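Local coordinates for protein autoinducer 2 sensor kinase/phosphatase LuxQ (Vibrio cholerae, PDB 3C38) that senses autoinducer 2 by binding its complex with LuxP through this periplasmic domain, thereby switching the membrane-bound protein between kinase and phosphatase activity in quorum sensing, at residues I29-D34 with T221-V225; T47-L53 with L65-F69; P81-F85 with D95-A99; R139-L143 with G153-V157; E178-L182 with T192-E197. All coordinates share one frame; numbering follows the deposited sequence.

In the fold
The chain forms two halves, each with its own antiparallel sheet, joined along helix 22-47. Contact 4 is buried and joins two inner strands of the five-stranded sheet. Contact 3 continues that sheet into a loop, and contact 2 packs short helices beside it. The three touch one another. Contact 1 covers outer strand 216-225 of the four-stranded sheet. Contact 5 lies at the opposite edge, where outer strand 187-191 runs into a loop beside strand 179-184. All but contact 4 are partly buried, with exposed residues in contacts 1 and 5. Contact 4 combines a backbone ladder with an arginine-tyrosine stack; contact 2 is almost wholly apolar. In contacts 1, 3 and 5 a side chain stands in for a strand partner.

Contact 1: residues I29-D34 with T221-V225; sequences IQSLFD and TFLEV
Gln30 reaches from the helix to the backbone of Glu224. Its CG lies anti to the backbone N (chi1 177°), and the chain then bends, which swings the amide over to the strand. CB and CG carry the chain across, and Gln30 CD comes to 3.6 Å from Glu224 N. Gln30 OE1 accepts from Glu224 N at 2.8 Å, and the N-H points almost straight at it (171°). A water also donates to OE1 and to Phe222 O, so two donors hold this oxygen. Gln30 NE2 gives one hydrogen to Glu224 O at 3.0 Å, a more bent bond (152°). Gln30 NE2 gives another to Asp34 OD1 at 2.7 Å, one turn further along the helix and in the plane of the amide. A second water joins Asp34 OD1 to Glu224 O. The amide is therefore fixed in rotation by bonds at both of its polar atoms.

Below this polar layer the contact is apolar. Leu223 CD1 sits over one face of the Phe33 ring, 3.7 Å from its centroid, a CH-pi contact. At the edge of the same ring Val225 CG2 lies 4.0 Å from Phe33 CE1. Leu223 CD2 meets Ile29 CG2 at 4.1 Å. Thr221 OG1 bonds to Ser26, earlier in the same helix.

Strand 216-225 is the outer strand of its sheet, bonded on its inner side to strand 228-239. The Gln30 amide meets both N and O of Glu224, much as a neighbouring strand's peptide would. Here a side chain of the long N-terminal helix of a Cache-type sensor domain satisfies the polar groups of an edge strand.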
# COMPACT_ATOMS: atom_id res chain seq x y z
N ILE A 29 1.81 -7.66 14.52
CA ILE A 29 1.69 -7.64 13.07
C ILE A 29 0.97 -6.37 12.61
O ILE A 29 1.40 -5.70 11.65
CB ILE A 29 0.96 -8.90 12.57
CG1 ILE A 29 1.89 -10.11 12.74
CG2 ILE A 29 0.53 -8.73 11.12
CD1 ILE A 29 1.24 -11.46 12.57
N GLN A 30 -0.10 -6.04 13.33
CA GLN A 30 -0.90 -4.85 13.03
C GLN A 30 -0.07 -3.58 13.18
O GLN A 30 -0.18 -2.66 12.37
CB GLN A 30 -2.10 -4.78 13.97
CG GLN A 30 -2.97 -3.54 13.80
CD GLN A 30 -3.67 -3.50 12.46
OE1 GLN A 30 -4.40 -4.43 12.10
NE2 GLN A 30 -3.46 -2.43 11.71
N SER A 31 0.77 -3.54 14.22
CA SER A 31 1.59 -2.35 14.45
C SER A 31 2.66 -2.22 13.38
O SER A 31 2.96 -1.11 12.92
CB SER A 31 2.26 -2.40 15.84
OG SER A 31 3.30 -3.35 15.89
N LEU A 32 3.23 -3.35 12.97
CA LEU A 32 4.23 -3.32 11.93
C LEU A 32 3.55 -2.81 10.66
O LEU A 32 4.12 -1.99 9.94
CB LEU A 32 4.82 -4.72 11.75
CG LEU A 32 5.83 -5.03 12.88
CD1 LEU A 32 6.22 -6.50 12.85
CD2 LEU A 32 7.08 -4.14 12.71
N PHE A 33 2.33 -3.25 10.41
CA PHE A 33 1.56 -2.80 9.24
C PHE A 33 1.32 -1.28 9.38
O PHE A 33 1.62 -0.51 8.46
CB PHE A 33 0.23 -3.54 9.18
CG PHE A 33 -0.65 -3.14 8.02
CD1 PHE A 33 -1.90 -2.55 8.26
CD2 PHE A 33 -0.26 -3.38 6.71
CE1 PHE A 33 -2.75 -2.21 7.18
CE2 PHE A 33 -1.09 -3.05 5.64
CZ PHE A 33 -2.34 -2.47 5.88
N ASP A 34 0.79 -0.86 10.52
CA ASP A 34 0.54 0.56 10.77
C ASP A 34 1.81 1.37 10.55
O ASP A 34 1.78 2.45 9.95
CB ASP A 34 0.09 0.80 12.22
CG ASP A 34 -1.23 0.15 12.53
OD1 ASP A 34 -1.99 -0.11 11.58
OD2 ASP A 34 -1.50 -0.07 13.74
N THR A 221 -4.62 -12.98 11.24
CA THR A 221 -4.75 -11.59 11.66
C THR A 221 -5.37 -10.75 10.57
O THR A 221 -4.78 -10.57 9.50
CB THR A 221 -3.39 -10.95 12.01
OG1 THR A 221 -2.80 -11.63 13.12
CG2 THR A 221 -3.58 -9.48 12.38
N PHE A 222 -6.58 -10.26 10.82
CA PHE A 222 -7.23 -9.41 9.83
C PHE A 222 -6.79 -8.00 10.15
O PHE A 222 -7.01 -7.49 11.24
CB PHE A 222 -8.75 -9.58 9.90
CG PHE A 222 -9.23 -10.85 9.25
CD1 PHE A 222 -9.13 -12.07 9.91
CD2 PHE A 222 -9.72 -10.83 7.94
CE1 PHE A 222 -9.52 -13.27 9.27
CE2 PHE A 222 -10.10 -12.01 7.29
CZ PHE A 222 -10.00 -13.23 7.96
N LEU A 223 -6.13 -7.38 9.18
CA LEU A 223 -5.60 -6.03 9.33
C LEU A 223 -6.65 -4.92 9.34
O LEU A 223 -7.61 -4.92 8.55
CB LEU A 223 -4.59 -5.73 8.20
CG LEU A 223 -3.39 -6.68 8.09
CD1 LEU A 223 -2.54 -6.32 6.87
CD2 LEU A 223 -2.57 -6.61 9.38
N GLU A 224 -6.45 -3.96 10.23
CA GLU A 224 -7.34 -2.80 10.28
C GLU A 224 -6.62 -1.70 9.51
O GLU A 224 -5.39 -1.59 9.55
CB GLU A 224 -7.58 -2.33 11.72
CG GLU A 224 -8.21 -3.36 12.62
CD GLU A 224 -8.65 -2.77 13.95
OE1 GLU A 224 -7.95 -1.87 14.48
OE2 GLU A 224 -9.70 -3.20 14.48
N VAL A 225 -7.39 -0.91 8.77
CA VAL A 225 -6.84 0.23 8.03
C VAL A 225 -7.60 1.42 8.62
O VAL A 225 -8.82 1.48 8.54
CB VAL A 225 -7.14 0.11 6.52
CG1 VAL A 225 -6.87 1.44 5.83
CG2 VAL A 225 -6.28 -0.97 5.91
O HOH W 1 -5.83 -6.19 13.55
O HOH W 2 -3.71 0.51 9.43

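Contact 2: residues T47-L53 with L65-F69; sequences TAKNASL and LDEFF
Phe68 reaches across from its helix and places its ring against Leu53. The backbone of Leu53 covers one face, with CA 4.0 Å above the ring plane and over its centre. Leu53 CB is closer to the rim, 3.5 Å from Phe68 CZ. The two side chains cross at about a right angle. A chi1 of 175° swings the Phe68 ring away from its own backbone N and out toward the turn at residues 47-50. There Thr47 CG2 meets the ring edge in its plane, 3.7 Å from Phe68 CE2. Thr47 turns its hydroxyl back to His43 O, so its methyl is the part that faces the ring. Ser52 CB approaches Phe68 CE1 at 3.6 Å. The Asn50 amide also lies near this end, its plane steeply turned from the ring (73°).

Phe69 continues the cluster. Phe68 CD2 stands over the centre of the Phe69 ring. Leu53 CD1 comes to 3.5 Å from Phe69 CZ, and the same methyl meets Leu65 CD2 at 4.2 Å. Trp94 stacks on Phe69, which ties the cluster to the five-stranded sheet.

No hydrogen bond crosses between the segments. Cohesion here should come mainly from burial of apolar surface and close ring contacts.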
# COMPACT_ATOMS: atom_id res chain seq x y z
N THR A 47 5.34 16.26 1.73
CA THR A 47 5.62 16.62 0.35
C THR A 47 4.47 17.42 -0.24
O THR A 47 4.65 18.19 -1.18
CB THR A 47 5.84 15.36 -0.50
OG1 THR A 47 6.98 14.65 0.01
CG2 THR A 47 6.09 15.73 -1.95
N ALA A 48 3.28 17.24 0.32
CA ALA A 48 2.09 17.93 -0.15
C ALA A 48 2.21 19.43 0.11
O ALA A 48 1.48 20.24 -0.47
CB ALA A 48 0.84 17.38 0.55
N LYS A 49 3.15 19.79 0.99
CA LYS A 49 3.37 21.19 1.34
C LYS A 49 4.68 21.75 0.80
O LYS A 49 5.13 22.82 1.21
CB LYS A 49 3.32 21.35 2.86
CG LYS A 49 1.94 21.08 3.42
CD LYS A 49 1.90 21.18 4.92
CE LYS A 49 0.46 21.14 5.40
NZ LYS A 49 0.35 21.13 6.88
N ASN A 50 5.31 21.05 -0.13
CA ASN A 50 6.56 21.52 -0.68
C ASN A 50 6.33 22.48 -1.84
O ASN A 50 5.88 22.08 -2.91
CB ASN A 50 7.41 20.34 -1.17
CG ASN A 50 8.80 20.76 -1.58
OD1 ASN A 50 8.97 21.66 -2.41
ND2 ASN A 50 9.81 20.12 -1.01
N ALA A 51 6.66 23.75 -1.61
CA ALA A 51 6.50 24.78 -2.63
C ALA A 51 6.95 24.27 -3.99
O ALA A 51 6.24 24.43 -4.99
CB ALA A 51 7.30 26.01 -2.25
N SER A 52 8.13 23.66 -4.03
CA SER A 52 8.67 23.12 -5.27
C SER A 52 7.57 22.33 -5.99
O SER A 52 7.28 22.57 -7.16
CB SER A 52 9.86 22.20 -4.99
OG SER A 52 10.87 22.88 -4.28
N LEU A 53 6.96 21.40 -5.27
CA LEU A 53 5.90 20.59 -5.85
C LEU A 53 4.77 21.49 -6.34
O LEU A 53 4.36 21.41 -7.50
CB LEU A 53 5.34 19.61 -4.82
CG LEU A 53 4.06 18.86 -5.26
CD1 LEU A 53 4.32 18.10 -6.54
CD2 LEU A 53 3.61 17.91 -4.16
N LEU A 65 7.18 17.99 -13.10
CA LEU A 65 6.86 17.32 -11.85
C LEU A 65 7.66 16.02 -11.74
O LEU A 65 7.85 15.49 -10.65
CB LEU A 65 5.37 17.00 -11.82
CG LEU A 65 4.41 18.17 -12.03
CD1 LEU A 65 3.15 17.68 -12.73
CD2 LEU A 65 4.09 18.82 -10.70
N ASP A 66 8.13 15.53 -12.88
CA ASP A 66 8.90 14.29 -12.90
C ASP A 66 10.23 14.34 -12.13
O ASP A 66 10.43 13.50 -11.25
CB ASP A 66 9.12 13.82 -14.35
CG ASP A 66 7.84 13.29 -15.00
OD1 ASP A 66 7.12 12.50 -14.35
OD2 ASP A 66 7.55 13.64 -16.16
N GLU A 67 11.13 15.28 -12.41
CA GLU A 67 12.38 15.29 -11.64
C GLU A 67 12.11 15.49 -10.17
O GLU A 67 12.84 14.97 -9.32
CB GLU A 67 13.39 16.37 -12.06
CG GLU A 67 14.50 16.51 -10.97
CD GLU A 67 15.71 17.36 -11.32
OE1 GLU A 67 16.02 17.51 -12.53
OE2 GLU A 67 16.38 17.86 -10.39
N PHE A 68 11.08 16.27 -9.86
CA PHE A 68 10.76 16.54 -8.46
C PHE A 68 10.60 15.28 -7.63
O PHE A 68 11.35 15.07 -6.67
CB PHE A 68 9.49 17.38 -8.34
CG PHE A 68 9.06 17.58 -6.92
CD1 PHE A 68 9.72 18.48 -6.09
CD2 PHE A 68 8.03 16.81 -6.38
CE1 PHE A 68 9.37 18.61 -4.75
CE2 PHE A 68 7.67 16.94 -5.04
CZ PHE A 68 8.34 17.84 -4.23
N PHE A 69 9.63 14.45 -7.98
CA PHE A 69 9.39 13.22 -7.23
C PHE A 69 10.60 12.30 -7.28
O PHE A 69 10.84 11.52 -6.36
CB PHE A 69 8.15 12.51 -7.76
CG PHE A 69 6.87 13.18 -7.38
CD1 PHE A 69 6.40 13.11 -6.07
CD2 PHE A 69 6.17 13.96 -8.29
CE1 PHE A 69 5.26 13.79 -5.68
CE2 PHE A 69 5.02 14.65 -7.92
CZ PHE A 69 4.57 14.57 -6.61

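Contact 3: residues P81-F85 with D95-A99; sequences PDLRF and DDGNA
Asp96 meets Arg84 with both its backbone and its carboxylate. Asp96 N donates to Arg84 O at 3.0 Å in a nearly straight bond (177°). Asp96 OD2 accepts from Arg84 N at 2.8 Å, a bent bond (136°) that arrives from above the carboxylate plane. Both backbone polar atoms of Arg84 are thus satisfied by one residue. OD2 takes the place that the partner residue's own carbonyl would have in a continuing antiparallel pair. A chi1 of 67° tucks CG in over the backbone of Asp96 and turns the carboxylate to the strand. The other oxygen, Asp96 OD1, accepts from Asn98 N at 2.8 Å, which makes an Asx turn. Each oxygen of Asp96 therefore has a backbone donor.

Beside it Phe85 and Asp95 form the last antiparallel pair, of the non-hydrogen-bonded kind, with Phe85 CB 3.9 Å from Asp95 CA. Asp95 OD1 accepts from Gln106 in the next helix. Arg84 sends its guanidinium away from Asp96 to a salt bridge with Asp73. Asp82 OD2 is taken up by Val160 N.

Strand 91-95 is the outer strand of the five-stranded sheet, and the Asx turn leads the chain off it toward helix 106-115. That helix covers Phe85 through Leu109 and Ile113. Away from strand 91-95, strand 83-88 is bonded to strand 153-160, where Asp82 and Leu83 form a classic bulge opposite Gly158.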
# COMPACT_ATOMS: atom_id res chain seq x y z
N PRO A 81 6.19 5.20 -2.31
CA PRO A 81 4.91 4.52 -2.59
C PRO A 81 5.11 3.74 -3.89
O PRO A 81 6.10 3.97 -4.59
CB PRO A 81 3.92 5.67 -2.79
CG PRO A 81 4.72 6.95 -2.48
CD PRO A 81 6.14 6.60 -2.74
N ASP A 82 4.21 2.83 -4.23
CA ASP A 82 4.37 2.08 -5.48
C ASP A 82 3.86 2.91 -6.64
O ASP A 82 4.25 2.71 -7.79
CB ASP A 82 3.63 0.75 -5.43
CG ASP A 82 4.19 -0.18 -4.37
OD1 ASP A 82 5.38 -0.05 -4.03
OD2 ASP A 82 3.44 -1.05 -3.87
N LEU A 83 2.98 3.86 -6.34
CA LEU A 83 2.43 4.71 -7.38
C LEU A 83 1.95 6.05 -6.84
O LEU A 83 1.40 6.15 -5.73
CB LEU A 83 1.31 3.98 -8.14
CG LEU A 83 0.04 3.54 -7.42
CD1 LEU A 83 -0.95 4.69 -7.39
CD2 LEU A 83 -0.58 2.36 -8.16
N ARG A 84 2.18 7.08 -7.65
CA ARG A 84 1.78 8.44 -7.33
C ARG A 84 1.13 9.07 -8.55
O ARG A 84 1.52 8.79 -9.68
CB ARG A 84 3.00 9.30 -6.99
CG ARG A 84 3.70 9.04 -5.67
CD ARG A 84 4.41 10.33 -5.26
NE ARG A 84 5.33 10.19 -4.14
CZ ARG A 84 6.55 9.67 -4.24
NH1 ARG A 84 7.01 9.23 -5.41
NH2 ARG A 84 7.32 9.59 -3.16
N PHE A 85 0.15 9.92 -8.32
CA PHE A 85 -0.48 10.66 -9.40
C PHE A 85 -1.23 11.84 -8.79
O PHE A 85 -1.70 11.77 -7.65
CB PHE A 85 -1.40 9.75 -10.24
CG PHE A 85 -2.64 9.31 -9.54
CD1 PHE A 85 -3.73 10.16 -9.42
CD2 PHE A 85 -2.73 8.02 -9.01
CE1 PHE A 85 -4.88 9.75 -8.78
CE2 PHE A 85 -3.88 7.59 -8.37
CZ PHE A 85 -4.96 8.45 -8.25
N ASP A 95 1.03 11.64 -13.54
CA ASP A 95 1.07 10.23 -13.19
C ASP A 95 2.53 9.79 -13.27
O ASP A 95 3.17 9.97 -14.31
CB ASP A 95 0.22 9.44 -14.19
CG ASP A 95 0.43 7.95 -14.10
OD1 ASP A 95 -0.05 7.24 -15.01
OD2 ASP A 95 1.05 7.47 -13.13
N ASP A 96 3.07 9.21 -12.20
CA ASP A 96 4.46 8.78 -12.22
C ASP A 96 4.70 7.66 -13.22
O ASP A 96 5.83 7.23 -13.42
CB ASP A 96 4.96 8.36 -10.83
CG ASP A 96 4.28 7.09 -10.30
OD1 ASP A 96 3.54 6.42 -11.05
OD2 ASP A 96 4.52 6.78 -9.12
N GLY A 97 3.62 7.18 -13.82
CA GLY A 97 3.72 6.12 -14.81
C GLY A 97 3.95 4.71 -14.30
O GLY A 97 4.23 3.82 -15.09
N ASN A 98 3.84 4.48 -12.99
CA ASN A 98 4.05 3.14 -12.45
C ASN A 98 2.79 2.28 -12.53
O ASN A 98 2.86 1.05 -12.58
CB ASN A 98 4.52 3.22 -11.00
CG ASN A 98 5.94 3.73 -10.89
OD1 ASN A 98 6.28 4.48 -9.98
ND2 ASN A 98 6.79 3.31 -11.81
N ALA A 99 1.64 2.93 -12.55
CA ALA A 99 0.38 2.20 -12.63
C ALA A 99 0.46 1.19 -13.76
O ALA A 99 -0.05 0.07 -13.65
CB ALA A 99 -0.76 3.16 -12.86

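Contact 4: residues R139-L143 with G153-V157; sequences RRSSL and GYLYV
Leu155 O draws three partners of unequal strength. Ser141 N donates to it at 2.9 Å, and Arg140 CA adds a CA-H...O contact at 3.4 Å. Gln44 NE2 adds a weak bond from the long helix. In return Leu155 N bonds to Ser141 O at 3.0 Å in a nearly straight line (177°). Arg139 and Val157 exchange a similar pair of bonds. At the turn end Leu143 N bonds to Gly153 O at 2.8 Å, while the return bond is weak.

The side chains carry a second set of contacts. On the face with Arg140, Ser142, Tyr154 and Tyr156, the Arg140 guanidinium lies flat on the Tyr154 ring. Their centres are 3.6 Å apart and their planes 3° from parallel, a cation-pi stack. The arginine chain runs extended to CD and then bends at chi3 (65°), which turns the flat end onto the ring. Arg140 CG sits over one face of Tyr156, 3.7 Å from the ring centroid, a CH-pi contact. A water at the edge of the Tyr154 ring, in its plane, joins Ser142 OG and Tyr154 OH.

The hairpin supplies two inner strands of the five-stranded sheet, with strand 83-88 beside 153-160 and strand 123-127 beside 134-143. Its other face, with Arg139, Ser141 and Leu143, meets helices. Arg139 bonds to Gln44 and forms a salt bridge with Asp45 of helix 22-47. Ser141 OG bonds to Asp45, and Leu143 packs on Leu53, Ile54 and Leu57 of helix 51-58.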
# COMPACT_ATOMS: atom_id res chain seq x y z
N ARG A 139 -4.15 6.83 -0.50
CA ARG A 139 -4.38 7.97 0.37
C ARG A 139 -4.21 9.25 -0.43
O ARG A 139 -3.33 9.36 -1.28
CB ARG A 139 -3.42 7.92 1.56
CG ARG A 139 -3.72 8.94 2.64
CD ARG A 139 -2.90 8.64 3.88
NE ARG A 139 -3.13 9.63 4.93
CZ ARG A 139 -2.61 10.85 4.93
NH1 ARG A 139 -1.82 11.23 3.93
NH2 ARG A 139 -2.88 11.68 5.93
N ARG A 140 -5.08 10.22 -0.14
CA ARG A 140 -5.07 11.51 -0.83
C ARG A 140 -4.61 12.66 0.09
O ARG A 140 -4.97 12.71 1.26
CB ARG A 140 -6.48 11.82 -1.34
CG ARG A 140 -6.57 12.97 -2.32
CD ARG A 140 -8.02 13.33 -2.64
NE ARG A 140 -8.71 13.85 -1.46
CZ ARG A 140 -9.77 14.64 -1.51
NH1 ARG A 140 -10.28 15.02 -2.68
NH2 ARG A 140 -10.33 15.07 -0.38
N SER A 141 -3.82 13.57 -0.45
CA SER A 141 -3.37 14.72 0.33
C SER A 141 -3.53 16.00 -0.48
O SER A 141 -2.97 16.14 -1.57
CB SER A 141 -1.90 14.53 0.75
OG SER A 141 -1.53 15.52 1.71
N SER A 142 -4.29 16.94 0.06
CA SER A 142 -4.54 18.22 -0.61
C SER A 142 -3.27 18.97 -0.97
O SER A 142 -2.32 19.00 -0.20
CB SER A 142 -5.41 19.10 0.29
OG SER A 142 -6.49 18.36 0.84
N LEU A 143 -3.26 19.57 -2.16
CA LEU A 143 -2.12 20.35 -2.62
C LEU A 143 -2.57 21.80 -2.65
O LEU A 143 -3.23 22.24 -3.59
CB LEU A 143 -1.69 19.92 -4.03
CG LEU A 143 -1.10 18.52 -4.16
CD1 LEU A 143 -0.89 18.17 -5.62
CD2 LEU A 143 0.22 18.45 -3.40
N GLY A 153 -4.71 21.01 -6.43
CA GLY A 153 -4.92 19.62 -6.79
C GLY A 153 -4.79 18.68 -5.61
O GLY A 153 -4.86 19.09 -4.45
N TYR A 154 -4.62 17.40 -5.91
CA TYR A 154 -4.49 16.38 -4.89
C TYR A 154 -3.42 15.38 -5.30
O TYR A 154 -3.29 15.03 -6.48
CB TYR A 154 -5.82 15.67 -4.69
CG TYR A 154 -6.81 16.45 -3.87
CD1 TYR A 154 -6.72 16.48 -2.48
CD2 TYR A 154 -7.83 17.19 -4.48
CE1 TYR A 154 -7.62 17.22 -1.71
CE2 TYR A 154 -8.74 17.94 -3.72
CZ TYR A 154 -8.62 17.94 -2.34
OH TYR A 154 -9.50 18.67 -1.57
N LEU A 155 -2.63 14.96 -4.32
CA LEU A 155 -1.58 13.98 -4.55
C LEU A 155 -2.09 12.66 -3.99
O LEU A 155 -2.49 12.57 -2.82
CB LEU A 155 -0.27 14.38 -3.86
CG LEU A 155 0.86 13.35 -3.97
CD1 LEU A 155 1.15 13.05 -5.42
CD2 LEU A 155 2.12 13.86 -3.28
N TYR A 156 -2.09 11.65 -4.85
CA TYR A 156 -2.54 10.33 -4.46
C TYR A 156 -1.32 9.42 -4.45
O TYR A 156 -0.51 9.44 -5.38
CB TYR A 156 -3.56 9.78 -5.47
CG TYR A 156 -4.93 10.44 -5.45
CD1 TYR A 156 -5.14 11.71 -5.99
CD2 TYR A 156 -6.02 9.76 -4.92
CE1 TYR A 156 -6.42 12.29 -5.99
CE2 TYR A 156 -7.29 10.33 -4.91
CZ TYR A 156 -7.49 11.58 -5.45
OH TYR A 156 -8.75 12.11 -5.42
N VAL A 157 -1.19 8.63 -3.39
CA VAL A 157 -0.09 7.68 -3.28
C VAL A 157 -0.72 6.33 -3.00
O VAL A 157 -1.73 6.23 -2.28
CB VAL A 157 0.90 8.02 -2.13
CG1 VAL A 157 1.46 9.43 -2.32
CG2 VAL A 157 0.21 7.90 -0.78
O HOH W 3 -8.97 18.01 1.31

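Contact 5: residues E178-L182 with T192-E197; sequences ENLVL and TLKGNE
Thr192 pairs with Leu180 just past a beta hairpin, where the outer strand 187-191 of the four-stranded sheet runs out into a loop. Thr192 N donates to Leu180 O at 3.0 Å. Thr192 OG1 accepts from Leu180 N at 2.8 Å, and that bond is nearly straight (172°). The hydroxyl takes the part that a backbone carbonyl would play in a continuing strand. A chi1 of 61° holds OG1 near both its own N and its own carbonyl carbon, turned toward the strand. Thr192 OG1 also lies 2.9 Å from Asn179 OD1.

The inner part is tight, with Asn179, Leu180, Val181 and Thr192 buried. Leu193 CD1 fits against Asn179 CB at 3.7 Å and against Val181 CG2 at 3.8 Å. Leu180 packs on helix 165-174, and Val181 on helix 201-205. The Asn179 ND2 has its stronger partner in Tyr199 OH. Toward the loop it makes only a weak bond to Glu197 OE2, with the amide and carboxylate planes almost perpendicular (84°).

The outer part differs. Lys194, Gly195 and Asn196 are exposed, and of these Lys194 alone comes near the strand, its NZ 3.4 Å from Asn179 OD1. The lysine chain bends twice and brings Lys194 NZ back to Thr192 O at 3.2 Å. Beyond Thr192 the sound bonds are mostly within the loop. The Glu197 carboxylate folds back over the turn and accepts from two successive backbone N-H groups: Gly195 N meets OE1, and Lys194 N meets Glu197 OE2 on its syn lone pair at 2.7 Å.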
# COMPACT_ATOMS: atom_id res chain seq x y z
N GLU A 178 8.18 -17.03 11.37
CA GLU A 178 8.77 -18.03 10.49
C GLU A 178 8.42 -17.73 9.04
O GLU A 178 9.29 -17.72 8.17
CB GLU A 178 8.20 -19.41 10.81
CG GLU A 178 9.15 -20.38 11.44
CD GLU A 178 8.48 -21.73 11.61
OE1 GLU A 178 8.34 -22.47 10.61
OE2 GLU A 178 8.09 -22.03 12.76
N ASN A 179 7.14 -17.52 8.81
CA ASN A 179 6.62 -17.24 7.48
C ASN A 179 5.27 -16.55 7.60
O ASN A 179 4.53 -16.75 8.57
CB ASN A 179 6.45 -18.53 6.67
CG ASN A 179 7.69 -18.91 5.87
OD1 ASN A 179 8.20 -18.12 5.08
ND2 ASN A 179 8.16 -20.12 6.07
N LEU A 180 4.96 -15.75 6.59
CA LEU A 180 3.69 -15.05 6.53
C LEU A 180 3.07 -15.18 5.15
O LEU A 180 3.77 -15.36 4.14
CB LEU A 180 3.85 -13.56 6.86
CG LEU A 180 4.36 -13.10 8.22
CD1 LEU A 180 4.51 -11.58 8.17
CD2 LEU A 180 3.41 -13.52 9.35
N VAL A 181 1.75 -15.09 5.11
CA VAL A 181 1.01 -15.15 3.86
C VAL A 181 -0.09 -14.08 3.94
O VAL A 181 -0.92 -14.11 4.85
CB VAL A 181 0.31 -16.51 3.65
CG1 VAL A 181 -0.46 -16.47 2.33
CG2 VAL A 181 1.32 -17.65 3.66
N LEU A 182 -0.07 -13.14 3.01
CA LEU A 182 -1.08 -12.10 2.99
C LEU A 182 -2.11 -12.57 1.98
O LEU A 182 -1.79 -12.84 0.82
CB LEU A 182 -0.50 -10.75 2.57
CG LEU A 182 -1.51 -9.60 2.41
CD1 LEU A 182 -2.26 -9.39 3.72
CD2 LEU A 182 -0.78 -8.32 2.02
N THR A 192 5.83 -15.25 1.97
CA THR A 192 7.26 -15.26 2.24
C THR A 192 7.83 -16.68 2.15
O THR A 192 9.04 -16.87 2.31
CB THR A 192 7.58 -14.74 3.66
OG1 THR A 192 6.94 -15.57 4.62
CG2 THR A 192 7.12 -13.30 3.82
N LEU A 193 6.97 -17.68 1.93
CA LEU A 193 7.43 -19.07 1.84
C LEU A 193 8.48 -19.28 0.74
O LEU A 193 8.32 -18.80 -0.39
CB LEU A 193 6.25 -20.02 1.61
CG LEU A 193 5.47 -20.42 2.87
CD1 LEU A 193 4.78 -19.18 3.45
CD2 LEU A 193 4.41 -21.48 2.54
N LYS A 194 9.57 -19.98 1.09
CA LYS A 194 10.65 -20.25 0.13
C LYS A 194 10.24 -21.39 -0.80
O LYS A 194 10.58 -21.39 -1.97
CB LYS A 194 11.93 -20.67 0.85
CG LYS A 194 12.23 -19.92 2.14
CD LYS A 194 12.47 -18.44 1.93
CE LYS A 194 12.64 -17.73 3.28
NZ LYS A 194 11.42 -17.82 4.16
N GLY A 195 9.50 -22.36 -0.26
CA GLY A 195 9.06 -23.47 -1.08
C GLY A 195 9.66 -24.78 -0.60
O GLY A 195 9.22 -25.86 -1.00
N ASN A 196 10.64 -24.67 0.28
CA ASN A 196 11.30 -25.85 0.81
C ASN A 196 10.77 -26.18 2.20
O ASN A 196 11.39 -26.96 2.93
CB ASN A 196 12.80 -25.60 0.90
CG ASN A 196 13.13 -24.55 1.92
OD1 ASN A 196 12.55 -23.46 1.93
ND2 ASN A 196 14.07 -24.86 2.81
N GLU A 197 9.64 -25.58 2.57
CA GLU A 197 9.02 -25.81 3.88
C GLU A 197 8.22 -27.12 3.90
O GLU A 197 7.81 -27.62 2.86
CB GLU A 197 8.07 -24.66 4.25
CG GLU A 197 8.70 -23.32 4.53
CD GLU A 197 8.93 -22.48 3.29
OE1 GLU A 197 8.39 -22.81 2.21
OE2 GLU A 197 9.64 -21.47 3.40